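Local coordinates for lipoprotein, putative (Bacillus anthracis, PDB 4NOH) that is of unknown function but belongs to an uncharacterised lipoprotein family and may bind lipid, at residues A[75-87]-A[116-128]. Sequence-based numbering, arbitrary orientation.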
# COMPACT_ATOMS: atom_id res chain seq x y z
N LEU A 75 9.33 9.75 -4.99
CA LEU A 75 8.09 9.48 -5.66
C LEU A 75 8.16 10.21 -6.99
O LEU A 75 8.56 11.38 -7.01
CB LEU A 75 6.93 10.04 -4.87
CG LEU A 75 5.55 9.71 -5.40
CD1 LEU A 75 5.25 8.23 -5.22
CD2 LEU A 75 4.55 10.57 -4.65
N PRO A 76 7.78 9.55 -8.09
CA PRO A 76 7.77 10.30 -9.34
C PRO A 76 6.85 11.51 -9.27
O PRO A 76 5.89 11.53 -8.49
CB PRO A 76 7.18 9.30 -10.33
CG PRO A 76 7.54 7.98 -9.78
CD PRO A 76 7.43 8.14 -8.30
N ALA A 77 7.11 12.49 -10.12
CA ALA A 77 6.28 13.68 -10.19
C ALA A 77 4.81 13.33 -10.39
O ALA A 77 4.46 12.45 -11.21
CB ALA A 77 6.75 14.59 -11.31
N ILE A 78 3.97 14.01 -9.61
CA ILE A 78 2.53 13.87 -9.65
C ILE A 78 1.95 15.25 -9.86
O ILE A 78 2.38 16.19 -9.20
CB ILE A 78 1.94 13.40 -8.29
CG1 ILE A 78 2.69 12.19 -7.72
CG2 ILE A 78 0.43 13.16 -8.41
CD1 ILE A 78 2.53 10.95 -8.52
N SER A 79 0.98 15.37 -10.74
CA SER A 79 0.30 16.62 -10.93
C SER A 79 -1.12 16.31 -11.33
O SER A 79 -1.44 15.19 -11.70
CB SER A 79 1.03 17.48 -11.98
OG SER A 79 0.60 18.82 -11.93
N ASP A 80 -1.99 17.29 -11.20
CA ASP A 80 -3.39 17.07 -11.54
C ASP A 80 -3.60 16.59 -12.93
O ASP A 80 -4.48 15.78 -13.15
CB ASP A 80 -4.16 18.35 -11.30
CG ASP A 80 -3.91 18.87 -9.93
OD1 ASP A 80 -2.84 19.52 -9.73
OD2 ASP A 80 -4.69 18.53 -9.04
N GLU A 81 -2.75 17.04 -13.86
CA GLU A 81 -2.85 16.60 -15.26
C GLU A 81 -2.09 15.28 -15.55
O GLU A 81 -2.12 14.77 -16.68
CB GLU A 81 -2.29 17.68 -16.19
CG GLU A 81 -0.77 17.74 -16.37
CD GLU A 81 -0.02 18.41 -15.22
OE1 GLU A 81 -0.63 18.71 -14.17
OE2 GLU A 81 1.21 18.68 -15.40
N ALA A 82 -1.40 14.74 -14.54
CA ALA A 82 -0.62 13.56 -14.74
C ALA A 82 -0.44 12.72 -13.47
O ALA A 82 0.59 12.82 -12.78
CB ALA A 82 0.75 13.94 -15.31
N GLY A 83 -1.46 11.94 -13.12
CA GLY A 83 -1.34 10.94 -12.07
C GLY A 83 -0.53 9.76 -12.60
O GLY A 83 -0.27 9.71 -13.80
N ILE A 84 -0.17 8.83 -11.72
CA ILE A 84 0.68 7.72 -12.13
C ILE A 84 0.13 6.40 -11.69
O ILE A 84 -0.67 6.33 -10.75
CB ILE A 84 2.11 7.84 -11.53
CG1 ILE A 84 2.14 7.76 -9.99
CG2 ILE A 84 2.77 9.14 -12.02
CD1 ILE A 84 3.52 7.75 -9.38
N VAL A 85 0.57 5.36 -12.39
CA VAL A 85 0.16 4.01 -12.01
C VAL A 85 1.35 3.09 -12.02
O VAL A 85 2.23 3.19 -12.88
CB VAL A 85 -0.99 3.47 -12.90
CG1 VAL A 85 -0.61 3.43 -14.39
CG2 VAL A 85 -1.46 2.09 -12.40
N PHE A 86 1.40 2.21 -11.02
CA PHE A 86 2.38 1.16 -10.90
C PHE A 86 1.67 -0.17 -11.14
O PHE A 86 0.63 -0.43 -10.55
CB PHE A 86 2.96 1.12 -9.50
CG PHE A 86 3.72 2.36 -9.11
CD1 PHE A 86 4.88 2.72 -9.78
CD2 PHE A 86 3.33 3.12 -8.00
CE1 PHE A 86 5.62 3.81 -9.37
CE2 PHE A 86 4.07 4.22 -7.60
CZ PHE A 86 5.20 4.57 -8.30
N ALA A 87 2.24 -1.02 -11.99
CA ALA A 87 1.67 -2.34 -12.27
C ALA A 87 2.76 -3.29 -12.75
O ALA A 87 3.86 -2.87 -13.12
CB ALA A 87 0.58 -2.23 -13.30
N THR A 116 -4.07 -5.86 -4.07
CA THR A 116 -4.46 -5.19 -5.29
C THR A 116 -3.63 -5.71 -6.46
O THR A 116 -2.71 -6.49 -6.26
CB THR A 116 -4.24 -3.67 -5.10
OG1 THR A 116 -4.78 -2.95 -6.22
CG2 THR A 116 -2.78 -3.35 -4.92
N ASP A 117 -4.01 -5.32 -7.67
CA ASP A 117 -3.22 -5.61 -8.85
C ASP A 117 -2.30 -4.42 -9.20
O ASP A 117 -1.12 -4.62 -9.54
CB ASP A 117 -4.14 -5.89 -10.02
CG ASP A 117 -4.96 -7.10 -9.81
OD1 ASP A 117 -4.36 -8.20 -9.79
OD2 ASP A 117 -6.20 -7.00 -9.79
N MSE A 118 -2.83 -3.20 -9.12
CA MSE A 118 -2.11 -1.97 -9.49
C MSE A 118 -2.21 -0.98 -8.36
O MSE A 118 -3.06 -1.10 -7.45
CB MSE A 118 -2.73 -1.33 -10.74
CG MSE A 118 -2.81 -2.36 -11.83
SE MSE A 118 -3.39 -1.52 -13.50
CE MSE A 118 -5.28 -1.25 -13.02
N TYR A 119 -1.37 0.03 -8.41
CA TYR A 119 -1.31 1.09 -7.40
C TYR A 119 -1.29 2.40 -8.16
O TYR A 119 -0.56 2.55 -9.11
CB TYR A 119 -0.05 0.98 -6.57
CG TYR A 119 0.23 -0.39 -5.99
CD1 TYR A 119 0.81 -1.36 -6.77
CD2 TYR A 119 -0.09 -0.72 -4.67
CE1 TYR A 119 1.10 -2.60 -6.28
CE2 TYR A 119 0.21 -1.98 -4.16
CZ TYR A 119 0.79 -2.91 -4.99
OH TYR A 119 1.10 -4.15 -4.53
N ALA A 120 -2.09 3.35 -7.76
CA ALA A 120 -2.12 4.65 -8.46
C ALA A 120 -1.89 5.77 -7.47
O ALA A 120 -2.30 5.68 -6.32
CB ALA A 120 -3.43 4.85 -9.19
N VAL A 121 -1.21 6.83 -7.92
CA VAL A 121 -1.01 7.98 -7.08
C VAL A 121 -1.49 9.18 -7.87
O VAL A 121 -1.04 9.41 -9.00
CB VAL A 121 0.45 8.15 -6.64
CG1 VAL A 121 0.59 9.32 -5.67
CG2 VAL A 121 0.98 6.86 -6.00
N VAL A 122 -2.37 9.95 -7.25
CA VAL A 122 -2.92 11.16 -7.87
C VAL A 122 -2.76 12.37 -6.94
O VAL A 122 -2.40 12.23 -5.80
CB VAL A 122 -4.42 10.98 -8.22
CG1 VAL A 122 -4.61 9.86 -9.24
CG2 VAL A 122 -5.26 10.72 -6.97
N SER A 123 -2.95 13.56 -7.47
CA SER A 123 -2.79 14.73 -6.64
C SER A 123 -3.82 14.70 -5.49
O SER A 123 -4.83 14.02 -5.57
CB SER A 123 -2.98 16.01 -7.45
OG SER A 123 -4.33 16.20 -7.83
N ASP A 124 -3.53 15.41 -4.42
CA ASP A 124 -4.43 15.47 -3.31
C ASP A 124 -5.81 15.98 -3.76
O ASP A 124 -6.84 15.50 -3.30
CB ASP A 124 -3.87 16.36 -2.18
CG ASP A 124 -2.64 15.78 -1.48
OD1 ASP A 124 -2.11 14.73 -1.89
OD2 ASP A 124 -2.23 16.41 -0.46
N ALA A 125 -5.85 16.96 -4.66
CA ALA A 125 -7.12 17.50 -5.12
C ALA A 125 -7.89 16.47 -5.95
O ALA A 125 -9.11 16.39 -5.86
CB ALA A 125 -6.92 18.78 -5.91
N GLU A 126 -7.17 15.71 -6.77
CA GLU A 126 -7.79 14.69 -7.60
C GLU A 126 -8.35 13.56 -6.74
O GLU A 126 -9.45 13.02 -7.01
CB GLU A 126 -6.80 14.17 -8.66
CG GLU A 126 -6.54 15.17 -9.79
CD GLU A 126 -7.73 15.35 -10.71
OE1 GLU A 126 -8.13 14.35 -11.37
OE2 GLU A 126 -8.25 16.48 -10.82
N TYR A 127 -7.61 13.21 -5.71
CA TYR A 127 -8.01 12.12 -4.80
C TYR A 127 -9.31 12.44 -4.07
O TYR A 127 -10.15 11.56 -3.87
CB TYR A 127 -6.89 11.86 -3.80
CG TYR A 127 -7.16 10.80 -2.74
CD1 TYR A 127 -6.86 9.48 -2.96
CD2 TYR A 127 -7.64 11.15 -1.50
CE1 TYR A 127 -7.07 8.51 -1.99
CE2 TYR A 127 -7.86 10.19 -0.52
CZ TYR A 127 -7.54 8.87 -0.77
OH TYR A 127 -7.75 7.92 0.20
N ALA A 128 -9.49 13.71 -3.75
CA ALA A 128 -10.64 14.17 -3.00
C ALA A 128 -11.93 13.90 -3.76
O ALA A 128 -12.98 13.77 -3.15
CB ALA A 128 -10.52 15.66 -2.68
O HOH W 1 -3.24 13.40 -10.30
O HOH W 2 -7.40 18.88 -9.50
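Ile84 and Val121 trade two backbone hydrogen bonds, Ile84 N to Val121 O and Val121 N to Ile84 O, each 2.9 Å long, and Phe86 and Tyr119 make the same exchange at the next hydrogen-bonded pair. The Val85–Ala120 pair between them is non-hydrogen-bonded, but Ala120 CA still comes 3.2 Å from Ile84 O as a CA-H...O contact. Branched and aromatic residues suit this extended backbone, and the side chains of Ile84, Phe86, Tyr119 and Val121 share one face of the sheet. Val121 can be followed outward from its CB, which lies 3.8 Å from Ile84 CG1, the two side chains running alongside each other. Its CG1, anti to the backbone N (chi1 -175°), reaches Ile78 CD1 at 3.8 Å, and the two side chains cross at about a right angle, with Leu75 CD2 farther off. Its CG2 turns instead to the ring of Phe86, approaching CE2 obliquely. Strands 84-86 and 118-122 are antiparallel neighbours in a mixed sheet, flanked by strands 99-103 and 42-48, and helix 49-57 covers Val121 through Ala52. Elsewhere along the pair, CG of Met118, a selenomethionine, lies 3.7 Å from the small Ala87 CB. Past the strand, Ser123 serves as N-cap of helix 124-128: its OG accepts from Glu126 N and donates to Asp80 OD2 at 2.7 Å, arriving from above the carboxylate plane. A short hydroxyl suits this double role, and Asp80 sits in a type I turn from Ser79 to Ala82. One water links Ser79 O to Ser123 N; another donates to both Asp80 OD2 and Glu126 OE2, probably easing the approach of two like charges, while Lys129 forms a salt bridge with Glu126.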